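Local coordinates for NTP_transf_2 domain-containing protein (Capnocytophaga granulosa, PDB 6WT9) that makes the second messenger 3',3'-c-di-GMP from two GTP molecules as the cyclic dinucleotide synthase of a bacterial CBASS antiphage defence system, at residues K177-N180 and R185-D188; K160-S163 and I167-I170; K66-L71 and V78-Q83; N152-S157 and I189-W194. All coordinates share one frame; numbering follows the deposited sequence.

Contact 1 (K177-N180 and R185-D188); sequences KITN and RDVD
With chi1 at -174° and its next two torsions also extended, Lys177 runs out straight until a bend at chi4 (62°) turns its ammonium over the neighbouring strand, where NZ meets Asp188 OD1 at 3.0 Å. The bond uses the syn lone pair of OD1, the one on the side of OD2. NZ also makes a long ion pair with Asp186 OD2 at 3.8 Å, so one lysine serves two carboxylates spaced two residues apart. Asp186 divides its oxygens: OD1 accepts the hydroxyl of Thr179 OG1 at 2.7 Å, which arrives from above the carboxylate plane, 36° out of it. These polar groups occupy one face of a beta hairpin built from strands 176-180 and 185-194 in the mixed sheet of the nucleotidyltransferase domain. Between Lys177-Asp188 and Thr179-Asp186 lies the hydrogen-bonded pair Ile178-Val187: Ile178 N donates to Val187 O at 2.9 Å, and Val187 N returns a bond to Ile178 O at 3.2 Å. On the other face Ile178 and Val187 lie side by side, Ile178 CG1 to Val187 CB 3.9 Å, packed against Val67 of helix 54-71. Toward the turn, Asn180 N bonds to Arg185 O, while Asn180 OD1 accepts from Met183 N.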
loop_
_atom_site.group_PDB
_atom_site.type_symbol
_atom_site.label_atom_id
_atom_site.label_comp_id
_atom_site.label_asym_id
_atom_site.label_seq_id
_atom_site.Cartn_x
_atom_site.Cartn_y
_atom_site.Cartn_z
ATOM N N LYS A 177 16.250 -2.230 -7.580
ATOM C CA LYS A 177 16.078 -2.272 -6.133
ATOM C C LYS A 177 17.422 -2.017 -5.469
ATOM O O LYS A 177 18.396 -2.725 -5.743
ATOM C CB LYS A 177 15.501 -3.615 -5.680
ATOM C CG LYS A 177 15.162 -3.668 -4.198
ATOM C CD LYS A 177 14.453 -4.960 -3.829
ATOM C CE LYS A 177 13.905 -4.901 -2.411
ATOM N NZ LYS A 177 12.896 -3.814 -2.250
ATOM N N ILE A 178 17.473 -1.007 -4.600
ATOM C CA ILE A 178 18.688 -0.667 -3.877
ATOM C C ILE A 178 18.425 -0.808 -2.385
ATOM O O ILE A 178 17.282 -0.808 -1.922
ATOM C CB ILE A 178 19.198 0.754 -4.207
ATOM C CG1 ILE A 178 18.236 1.824 -3.676
ATOM C CG2 ILE A 178 19.412 0.910 -5.706
ATOM C CD1 ILE A 178 18.664 2.450 -2.351
ATOM N N THR A 179 19.514 -0.916 -1.630
ATOM C CA THR A 179 19.462 -0.972 -0.175
ATOM C C THR A 179 20.403 0.085 0.379
ATOM O O THR A 179 21.611 0.036 0.128
ATOM C CB THR A 179 19.849 -2.358 0.347
ATOM O OG1 THR A 179 18.882 -3.322 -0.089
ATOM C CG2 THR A 179 19.911 -2.358 1.869
ATOM N N ASN A 180 19.848 1.046 1.110
ATOM C CA ASN A 180 20.649 2.020 1.844
ATOM C C ASN A 180 21.088 1.350 3.140
ATOM O O ASN A 180 20.330 1.293 4.110
ATOM C CB ASN A 180 19.846 3.290 2.104
ATOM C CG ASN A 180 20.702 4.434 2.626
ATOM O OD1 ASN A 180 21.577 4.239 3.470
ATOM N ND2 ASN A 180 20.448 5.638 2.124
ATOM N N ARG A 185 17.000 0.786 4.728
ATOM C CA ARG A 185 15.765 0.948 3.978
ATOM C C ARG A 185 15.984 0.550 2.524
ATOM O O ARG A 185 17.087 0.680 1.986
ATOM C CB ARG A 185 15.256 2.395 4.046
ATOM C CG ARG A 185 14.968 2.902 5.451
ATOM C CD ARG A 185 13.856 2.108 6.118
ATOM N NE ARG A 185 13.422 2.725 7.368
ATOM C CZ ARG A 185 13.984 2.497 8.551
ATOM N NH1 ARG A 185 15.007 1.659 8.652
ATOM N NH2 ARG A 185 13.522 3.106 9.635
ATOM N N ASP A 186 14.919 0.065 1.892
ATOM C CA ASP A 186 14.946 -0.329 0.492
ATOM C C ASP A 186 14.161 0.664 -0.354
ATOM O O ASP A 186 13.166 1.240 0.094
ATOM C CB ASP A 186 14.376 -1.736 0.298
ATOM C CG ASP A 186 15.329 -2.820 0.762
ATOM O OD1 ASP A 186 16.533 -2.526 0.911
ATOM O OD2 ASP A 186 14.877 -3.966 0.968
ATOM N N VAL A 187 14.626 0.861 -1.584
ATOM C CA VAL A 187 13.968 1.734 -2.551
ATOM C C VAL A 187 13.938 1.019 -3.894
ATOM O O VAL A 187 14.965 0.507 -4.355
ATOM C CB VAL A 187 14.682 3.096 -2.687
ATOM C CG1 VAL A 187 13.990 3.958 -3.736
ATOM C CG2 VAL A 187 14.735 3.820 -1.349
ATOM N N ASP A 188 12.766 0.976 -4.518
ATOM C CA ASP A 188 12.623 0.484 -5.881
ATOM C C ASP A 188 12.529 1.669 -6.833
ATOM O O ASP A 188 11.868 2.668 -6.533
ATOM C CB ASP A 188 11.389 -0.409 -6.024
ATOM C CG ASP A 188 11.522 -1.715 -5.261
ATOM O OD1 ASP A 188 12.509 -1.867 -4.511
ATOM O OD2 ASP A 188 10.644 -2.591 -5.414
#

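Contact 2 (K160-S163 and I167-I170); sequences KLSS and ICDI
Helix 147-164 hands over to strand 167-169 through a very short connection, and the contact is the fold-back where the last turns of that helix pack against the strand. Cys168 and Ser162 are the nearest residues across it, with CA atoms 5.4 Å apart. Strand 167-169 lies at the edge of the sheet in the nucleotidyltransferase domain, paired antiparallel with strand 176-180 alone, Ile167 and Asp169 making backbone bonds to Thr179 and Lys177. The contact sets the end of helix 147-164 against this edge strand.

The thiol of Cys168 does most of the touching. Its chi1 of 178° carries SG away from its own backbone nitrogen and into the angle between Leu161 and Ser162. There it rests on the helix backbone, 3.6 Å from Ser162 N, with Leu161 CB close by at 3.9 Å. Beyond CB, the branched end of Leu161 turns to other apolar neighbours: Ile176 and Ile178 on the sheet, Val67 and Leu71 on helix 54-71. Cys168 CB comes to 3.9 Å from Ser162 CA, so both carbon and sulfur of the side chain lie along the helix surface.

Ser162 directs its hydroxyl back along its own helix, where OG is hydrogen-bonded to Glu158 O, one turn earlier. The same OG lies 3.4 Å from Cys168 SG. Ile170, just past the strand, reaches the helix with its shorter branch, and its CG2 methyl stands 3.9 Å from Ser162 OG.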
loop_
_atom_site.group_PDB
_atom_site.type_symbol
_atom_site.label_atom_id
_atom_site.label_comp_id
_atom_site.label_asym_id
_atom_site.label_seq_id
_atom_site.Cartn_x
_atom_site.Cartn_y
_atom_site.Cartn_z
ATOM N N LYS A 160 24.736 4.467 -12.133
ATOM C CA LYS A 160 24.871 5.330 -10.964
ATOM C C LYS A 160 24.522 4.583 -9.680
ATOM O O LYS A 160 25.281 4.620 -8.704
ATOM C CB LYS A 160 23.990 6.569 -11.126
ATOM C CG LYS A 160 23.662 7.285 -9.823
ATOM C CD LYS A 160 24.895 7.921 -9.200
ATOM C CE LYS A 160 25.463 9.021 -10.081
ATOM N NZ LYS A 160 26.620 9.694 -9.424
ATOM N N LEU A 161 23.378 3.897 -9.663
ATOM C CA LEU A 161 22.932 3.240 -8.437
ATOM C C LEU A 161 23.860 2.097 -8.048
ATOM O O LEU A 161 24.170 1.924 -6.863
ATOM C CB LEU A 161 21.495 2.746 -8.598
ATOM C CG LEU A 161 20.458 3.859 -8.766
ATOM C CD1 LEU A 161 19.063 3.283 -8.968
ATOM C CD2 LEU A 161 20.488 4.809 -7.578
ATOM N N SER A 162 24.319 1.308 -9.024
ATOM C CA SER A 162 25.286 0.256 -8.723
ATOM C C SER A 162 26.606 0.822 -8.226
ATOM O O SER A 162 27.351 0.120 -7.534
ATOM C CB SER A 162 25.533 -0.614 -9.957
ATOM O OG SER A 162 24.325 -1.177 -10.434
ATOM N N SER A 163 26.907 2.075 -8.560
ATOM C CA SER A 163 28.127 2.726 -8.111
ATOM C C SER A 163 27.989 3.382 -6.744
ATOM O O SER A 163 29.007 3.636 -6.089
ATOM C CB SER A 163 28.562 3.776 -9.137
ATOM O OG SER A 163 29.424 4.729 -8.550
ATOM N N ILE A 167 24.519 -2.849 -2.353
ATOM C CA ILE A 167 23.403 -3.743 -2.631
ATOM C C ILE A 167 22.530 -3.052 -3.672
ATOM O O ILE A 167 21.802 -2.104 -3.362
ATOM C CB ILE A 167 22.619 -4.082 -1.361
ATOM C CG1 ILE A 167 23.553 -4.679 -0.306
ATOM C CG2 ILE A 167 21.482 -5.043 -1.678
ATOM C CD1 ILE A 167 22.872 -4.982 1.011
ATOM N N CYS A 168 22.602 -3.524 -4.915
ATOM C CA CYS A 168 21.850 -2.940 -6.023
ATOM C C CYS A 168 21.433 -4.065 -6.960
ATOM O O CYS A 168 22.284 -4.689 -7.600
ATOM C CB CYS A 168 22.677 -1.889 -6.762
ATOM S SG CYS A 168 21.837 -1.144 -8.178
ATOM N N ASP A 169 20.130 -4.317 -7.043
ATOM C CA ASP A 169 19.582 -5.411 -7.836
ATOM C C ASP A 169 19.071 -4.850 -9.161
ATOM O O ASP A 169 18.063 -4.136 -9.191
ATOM C CB ASP A 169 18.469 -6.120 -7.065
ATOM C CG ASP A 169 18.072 -7.450 -7.684
ATOM O OD1 ASP A 169 18.055 -7.561 -8.925
ATOM O OD2 ASP A 169 17.772 -8.393 -6.921
ATOM N N ILE A 170 19.759 -5.179 -10.251
ATOM C CA ILE A 170 19.352 -4.764 -11.588
ATOM C C ILE A 170 18.793 -5.941 -12.390
ATOM O O ILE A 170 18.730 -5.880 -13.616
ATOM C CB ILE A 170 20.507 -4.083 -12.342
ATOM C CG1 ILE A 170 21.627 -5.086 -12.632
ATOM C CG2 ILE A 170 21.046 -2.904 -11.547
ATOM C CD1 ILE A 170 22.684 -4.558 -13.583
#

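Contact 3 (K66-L71 and V78-Q83); sequences KVKLHL and VEYQYQ
Lys68 sets its CG over one face of the Tyr80 ring, at the point where helix 54-71 packs on strand 78-83. The two elements run nearly antiparallel, joined by a short loop, and bring helix against sheet in the nucleotidyltransferase domain. Lys68 is fully extended, its chi1 of 177° sending CG out from the helix, and CD and CE carry on past the ring beside Tyr80 CB. Lys68 CG sits 3.9 Å from the centroid of the Tyr80 ring and only 21° off the normal, a CH-pi contact displaced toward the rim. Farther out, Lys68 CE passes 3.7 Å from Tyr80 CD2 and as near to Tyr80 CB, so the lysine follows the base of the ring rather than its hydroxyl. Leu71 meets the same ring nearer its hydroxyl end; Gln72 and Leu75 also touch Tyr80. The tyrosine has chi1 near -57°, which tips the ring toward the helix and lets Leu71 CB approach it obliquely, 3.9 Å from Tyr80 CE1. Leu71's branched end continues onto Ile189, Ser157 and Leu161. Tyr82, the next residue on this side of the strand, swings its phenol end back to the helix, where its OH lies 4.1 Å from Lys68 CB. Tyr80 OH reaches past the Leu71 side chain to the backbone, 3.4 Å from Leu71 C.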
loop_
_atom_site.group_PDB
_atom_site.type_symbol
_atom_site.label_atom_id
_atom_site.label_comp_id
_atom_site.label_asym_id
_atom_site.label_seq_id
_atom_site.Cartn_x
_atom_site.Cartn_y
_atom_site.Cartn_z
ATOM N N LYS A 66 17.253 10.352 -1.092
ATOM C CA LYS A 66 18.674 10.203 -1.388
ATOM C C LYS A 66 18.889 9.522 -2.733
ATOM O O LYS A 66 19.824 9.867 -3.465
ATOM C CB LYS A 66 19.366 9.421 -0.272
ATOM C CG LYS A 66 19.465 10.173 1.047
ATOM C CD LYS A 66 20.122 9.310 2.117
ATOM C CE LYS A 66 20.226 10.045 3.442
ATOM N NZ LYS A 66 21.095 11.250 3.335
ATOM N N VAL A 67 18.041 8.548 -3.073
ATOM C CA VAL A 67 18.113 7.936 -4.398
ATOM C C VAL A 67 17.860 8.983 -5.475
ATOM O O VAL A 67 18.539 9.011 -6.509
ATOM C CB VAL A 67 17.119 6.764 -4.503
ATOM C CG1 VAL A 67 17.116 6.187 -5.908
ATOM C CG2 VAL A 67 17.462 5.691 -3.487
ATOM N N LYS A 68 16.892 9.872 -5.237
ATOM C CA LYS A 68 16.593 10.931 -6.195
ATOM C C LYS A 68 17.802 11.830 -6.431
ATOM O O LYS A 68 18.108 12.180 -7.577
ATOM C CB LYS A 68 15.399 11.747 -5.699
ATOM C CG LYS A 68 15.017 12.924 -6.576
ATOM C CD LYS A 68 13.792 13.632 -6.016
ATOM C CE LYS A 68 13.472 14.900 -6.792
ATOM N NZ LYS A 68 12.274 15.596 -6.242
ATOM N N LEU A 69 18.508 12.206 -5.361
ATOM C CA LEU A 69 19.652 13.103 -5.509
ATOM C C LEU A 69 20.786 12.438 -6.279
ATOM O O LEU A 69 21.498 13.103 -7.041
ATOM C CB LEU A 69 20.143 13.570 -4.139
ATOM C CG LEU A 69 19.195 14.453 -3.323
ATOM C CD1 LEU A 69 19.885 14.957 -2.063
ATOM C CD2 LEU A 69 18.677 15.616 -4.158
ATOM N N HIS A 70 20.979 11.130 -6.087
ATOM C CA HIS A 70 22.009 10.425 -6.842
ATOM C C HIS A 70 21.656 10.351 -8.322
ATOM O O HIS A 70 22.532 10.499 -9.182
ATOM C CB HIS A 70 22.221 9.024 -6.269
ATOM C CG HIS A 70 22.995 9.006 -4.988
ATOM N ND1 HIS A 70 24.318 9.388 -4.913
ATOM C CD2 HIS A 70 22.634 8.650 -3.732
ATOM C CE1 HIS A 70 24.738 9.270 -3.665
ATOM N NE2 HIS A 70 23.736 8.824 -2.929
ATOM N N LEU A 71 20.379 10.122 -8.638
ATOM C CA LEU A 71 19.967 10.069 -10.036
ATOM C C LEU A 71 20.005 11.447 -10.687
ATOM O O LEU A 71 20.219 11.551 -11.901
ATOM C CB LEU A 71 18.569 9.463 -10.147
ATOM C CG LEU A 71 18.474 7.986 -9.758
ATOM C CD1 LEU A 71 17.052 7.467 -9.932
ATOM C CD2 LEU A 71 19.454 7.160 -10.577
ATOM N N VAL A 78 13.927 14.334 -16.928
ATOM C CA VAL A 78 13.093 13.442 -16.132
ATOM C C VAL A 78 12.500 14.210 -14.959
ATOM O O VAL A 78 13.015 15.246 -14.533
ATOM C CB VAL A 78 13.870 12.212 -15.607
ATOM C CG1 VAL A 78 14.369 11.357 -16.761
ATOM C CG2 VAL A 78 15.024 12.651 -14.716
ATOM N N GLU A 79 11.394 13.684 -14.438
ATOM C CA GLU A 79 10.797 14.178 -13.209
ATOM C C GLU A 79 10.574 13.002 -12.269
ATOM O O GLU A 79 10.311 11.879 -12.705
ATOM C CB GLU A 79 9.481 14.922 -13.468
ATOM C CG GLU A 79 8.327 14.049 -13.913
ATOM C CD GLU A 79 7.066 14.853 -14.154
ATOM O OE1 GLU A 79 7.006 15.577 -15.170
ATOM O OE2 GLU A 79 6.144 14.778 -13.316
ATOM N N TYR A 80 10.696 13.269 -10.974
ATOM C CA TYR A 80 10.689 12.232 -9.953
ATOM C C TYR A 80 9.398 12.300 -9.150
ATOM O O TYR A 80 9.050 13.359 -8.618
ATOM C CB TYR A 80 11.897 12.377 -9.026
ATOM C CG TYR A 80 13.221 12.332 -9.752
ATOM C CD1 TYR A 80 13.856 11.123 -9.998
ATOM C CD2 TYR A 80 13.834 13.499 -10.192
ATOM C CE1 TYR A 80 15.067 11.076 -10.663
ATOM C CE2 TYR A 80 15.045 13.461 -10.859
ATOM C CZ TYR A 80 15.657 12.245 -11.091
ATOM O OH TYR A 80 16.861 12.196 -11.752
ATOM N N GLN A 81 8.693 11.173 -9.072
ATOM C CA GLN A 81 7.504 11.033 -8.247
ATOM C C GLN A 81 7.613 9.753 -7.431
ATOM O O GLN A 81 8.481 8.908 -7.668
ATOM C CB GLN A 81 6.220 11.018 -9.091
ATOM C CG GLN A 81 5.998 12.272 -9.922
ATOM C CD GLN A 81 5.953 13.536 -9.086
ATOM O OE1 GLN A 81 5.560 13.513 -7.920
ATOM N NE2 GLN A 81 6.364 14.648 -9.682
ATOM N N TYR A 82 6.714 9.610 -6.463
ATOM C CA TYR A 82 6.697 8.453 -5.587
ATOM C C TYR A 82 5.359 7.734 -5.678
ATOM O O TYR A 82 4.307 8.356 -5.869
ATOM C CB TYR A 82 6.973 8.852 -4.130
ATOM C CG TYR A 82 8.370 9.388 -3.906
ATOM C CD1 TYR A 82 8.621 10.753 -3.921
ATOM C CD2 TYR A 82 9.439 8.527 -3.689
ATOM C CE1 TYR A 82 9.895 11.247 -3.721
ATOM C CE2 TYR A 82 10.716 9.011 -3.487
ATOM C CZ TYR A 82 10.939 10.371 -3.504
ATOM O OH TYR A 82 12.209 10.858 -3.304
ATOM N N GLN A 83 5.414 6.413 -5.548
ATOM C CA GLN A 83 4.226 5.588 -5.414
ATOM C C GLN A 83 4.489 4.552 -4.330
ATOM O O GLN A 83 5.633 4.331 -3.925
ATOM C CB GLN A 83 3.847 4.904 -6.735
ATOM C CG GLN A 83 4.796 3.793 -7.143
ATOM C CD GLN A 83 4.368 3.085 -8.415
ATOM O OE1 GLN A 83 3.319 3.383 -8.983
ATOM N NE2 GLN A 83 5.182 2.139 -8.865
#

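Contact 4 (N152-S157 and I189-W194); sequences NNRLLS and IVIANW
Ile191 is where strand 189-194 first bears on helix 152-157, spreading its branches over three helix residues. With chi1 at -53°, CG1 heads for Arg154, reaching CA at 3.9 Å and the side-chain CD at 4.0 Å. The terminal methyl CD1 goes on to the next turn and lies 3.9 Å from Ser157 OG, while CG2 takes the other direction, 4.2 Å from Asn153 CB. Arg154 is bent at chi2 and chi3, crosses the isoleucine with its methylenes and takes its guanidinium onward to a salt bridge with Glu158. This is helix-on-sheet packing in the nucleotidyltransferase domain: helix 147-164 packs on the sheet side that carries Ile191, the short segments running nearly antiparallel at 160°. The hydroxyl beside Ile191 CD1 is itself tied down, since Ser157 OG donates to Asn153 O at 2.6 Å. That carbonyl accepts Ser157 N as well, at 2.9 Å, the two donors arriving from opposite faces of its plane. One residue further along the strand, Ala192 joins in through its backbone. A single water donates to Ala192 O at 2.8 Å and accepts from Asn153 ND2 at 3.2 Å, bridging strand and helix.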
loop_
_atom_site.group_PDB
_atom_site.type_symbol
_atom_site.label_atom_id
_atom_site.label_comp_id
_atom_site.label_asym_id
_atom_site.label_seq_id
_atom_site.Cartn_x
_atom_site.Cartn_y
_atom_site.Cartn_z
ATOM N N ASN A 152 17.729 4.436 -22.174
ATOM C CA ASN A 152 18.898 5.178 -21.710
ATOM C C ASN A 152 18.798 5.487 -20.220
ATOM O O ASN A 152 19.761 5.292 -19.468
ATOM C CB ASN A 152 19.052 6.464 -22.527
ATOM C CG ASN A 152 20.166 7.358 -22.009
ATOM O OD1 ASN A 152 21.341 6.994 -22.054
ATOM N ND2 ASN A 152 19.800 8.541 -21.528
ATOM N N ASN A 153 17.635 5.969 -19.775
ATOM C CA ASN A 153 17.447 6.265 -18.357
ATOM C C ASN A 153 17.583 5.016 -17.498
ATOM O O ASN A 153 18.077 5.095 -16.368
ATOM C CB ASN A 153 16.084 6.918 -18.128
ATOM C CG ASN A 153 16.031 8.345 -18.634
ATOM O OD1 ASN A 153 17.064 8.998 -18.790
ATOM N ND2 ASN A 153 14.825 8.839 -18.892
ATOM N N ARG A 154 17.154 3.861 -18.011
ATOM C CA ARG A 154 17.294 2.619 -17.257
ATOM C C ARG A 154 18.760 2.221 -17.127
ATOM O O ARG A 154 19.216 1.841 -16.043
ATOM C CB ARG A 154 16.487 1.507 -17.929
ATOM C CG ARG A 154 16.641 0.136 -17.286
ATOM C CD ARG A 154 16.234 0.159 -15.823
ATOM N NE ARG A 154 15.651 -1.109 -15.390
ATOM C CZ ARG A 154 16.337 -2.103 -14.835
ATOM N NH1 ARG A 154 17.641 -1.982 -14.642
ATOM N NH2 ARG A 154 15.720 -3.217 -14.472
ATOM N N LEU A 155 19.516 2.308 -18.225
ATOM C CA LEU A 155 20.931 1.954 -18.178
ATOM C C LEU A 155 21.728 2.949 -17.341
ATOM O O LEU A 155 22.634 2.557 -16.597
ATOM C CB LEU A 155 21.497 1.869 -19.596
ATOM C CG LEU A 155 20.994 0.710 -20.458
ATOM C CD1 LEU A 155 21.495 0.849 -21.886
ATOM C CD2 LEU A 155 21.424 -0.625 -19.866
ATOM N N LEU A 156 21.408 4.241 -17.447
ATOM C CA LEU A 156 22.122 5.239 -16.656
ATOM C C LEU A 156 21.795 5.105 -15.175
ATOM O O LEU A 156 22.666 5.309 -14.321
ATOM C CB LEU A 156 21.790 6.646 -17.153
ATOM C CG LEU A 156 22.383 7.060 -18.501
ATOM C CD1 LEU A 156 21.875 8.433 -18.909
ATOM C CD2 LEU A 156 23.902 7.046 -18.446
ATOM N N SER A 157 20.544 4.771 -14.851
ATOM C CA SER A 157 20.186 4.533 -13.458
ATOM C C SER A 157 20.919 3.318 -12.905
ATOM O O SER A 157 21.322 3.310 -11.738
ATOM C CB SER A 157 18.673 4.360 -13.323
ATOM O OG SER A 157 17.984 5.505 -13.799
ATOM N N ILE A 189 13.198 1.556 -7.977
ATOM C CA ILE A 189 13.288 2.635 -8.954
ATOM C C ILE A 189 12.671 2.142 -10.255
ATOM O O ILE A 189 13.130 1.145 -10.825
ATOM C CB ILE A 189 14.740 3.094 -9.170
ATOM C CG1 ILE A 189 15.323 3.683 -7.881
ATOM C CG2 ILE A 189 14.818 4.108 -10.301
ATOM C CD1 ILE A 189 16.017 2.671 -6.986
ATOM N N VAL A 190 11.646 2.844 -10.730
ATOM C CA VAL A 190 10.875 2.440 -11.900
ATOM C C VAL A 190 11.011 3.511 -12.975
ATOM O O VAL A 190 10.881 4.706 -12.689
ATOM C CB VAL A 190 9.397 2.206 -11.540
ATOM C CG1 VAL A 190 8.604 1.805 -12.769
ATOM C CG2 VAL A 190 9.277 1.147 -10.455
ATOM N N ILE A 191 11.264 3.078 -14.210
ATOM C CA ILE A 191 11.429 3.966 -15.356
ATOM C C ILE A 191 10.122 3.993 -16.136
ATOM O O ILE A 191 9.580 2.937 -16.484
ATOM C CB ILE A 191 12.593 3.503 -16.250
ATOM C CG1 ILE A 191 13.872 3.335 -15.425
ATOM C CG2 ILE A 191 12.808 4.470 -17.402
ATOM C CD1 ILE A 191 14.308 4.590 -14.703
ATOM N N ALA A 192 9.615 5.192 -16.421
ATOM C CA ALA A 192 8.324 5.325 -17.082
ATOM C C ALA A 192 8.282 6.627 -17.875
ATOM O O ALA A 192 9.218 7.433 -17.843
ATOM C CB ALA A 192 7.180 5.265 -16.062
ATOM N N ASN A 193 7.182 6.818 -18.603
ATOM C CA ASN A 193 6.880 8.078 -19.267
ATOM C C ASN A 193 5.375 8.312 -19.212
ATOM O O ASN A 193 4.597 7.414 -18.881
ATOM C CB ASN A 193 7.383 8.096 -20.718
ATOM C CG ASN A 193 6.583 7.186 -21.628
ATOM O OD1 ASN A 193 6.082 6.145 -21.204
ATOM N ND2 ASN A 193 6.463 7.573 -22.892
ATOM N N TRP A 194 4.967 9.536 -19.534
ATOM C CA TRP A 194 3.557 9.900 -19.509
ATOM C C TRP A 194 2.834 9.362 -20.737
ATOM O O TRP A 194 3.378 9.356 -21.844
ATOM C CB TRP A 194 3.394 11.419 -19.446
ATOM C CG TRP A 194 3.985 12.051 -18.227
ATOM C CD1 TRP A 194 5.113 12.816 -18.165
ATOM C CD2 TRP A 194 3.480 11.972 -16.889
ATOM N NE1 TRP A 194 5.341 13.220 -16.873
ATOM C CE2 TRP A 194 4.352 12.716 -16.070
ATOM C CE3 TRP A 194 2.375 11.347 -16.305
ATOM C CZ2 TRP A 194 4.154 12.850 -14.697
ATOM C CZ3 TRP A 194 2.179 11.483 -14.941
ATOM C CH2 TRP A 194 3.064 12.229 -14.153
HETATM O O HOH W 1 12.027 7.791 -17.693
#

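How the contacts relate
From the N terminus, contact 3 closes first, folding strand 78-83 back against the end of helix 54-71. Contact 4 then spans the longest loop, from helix 147-164 to strand 185-194. Nested within it, one after the other, are contact 2, between the helix end and strand 167-169, and contact 1, the hairpin that follows; no loops cross. Contacts 1 and 2 share the sheet through backbone pairing of strands 176-180 and 167-169; helix 147-164 serves contacts 2 and 4, and strand 185-194 serves contacts 1 and 4. Val67, Leu71, Leu161, Ile178 and Ile189 interlock among the four, so both helices and the sheet meet in one apolar interior.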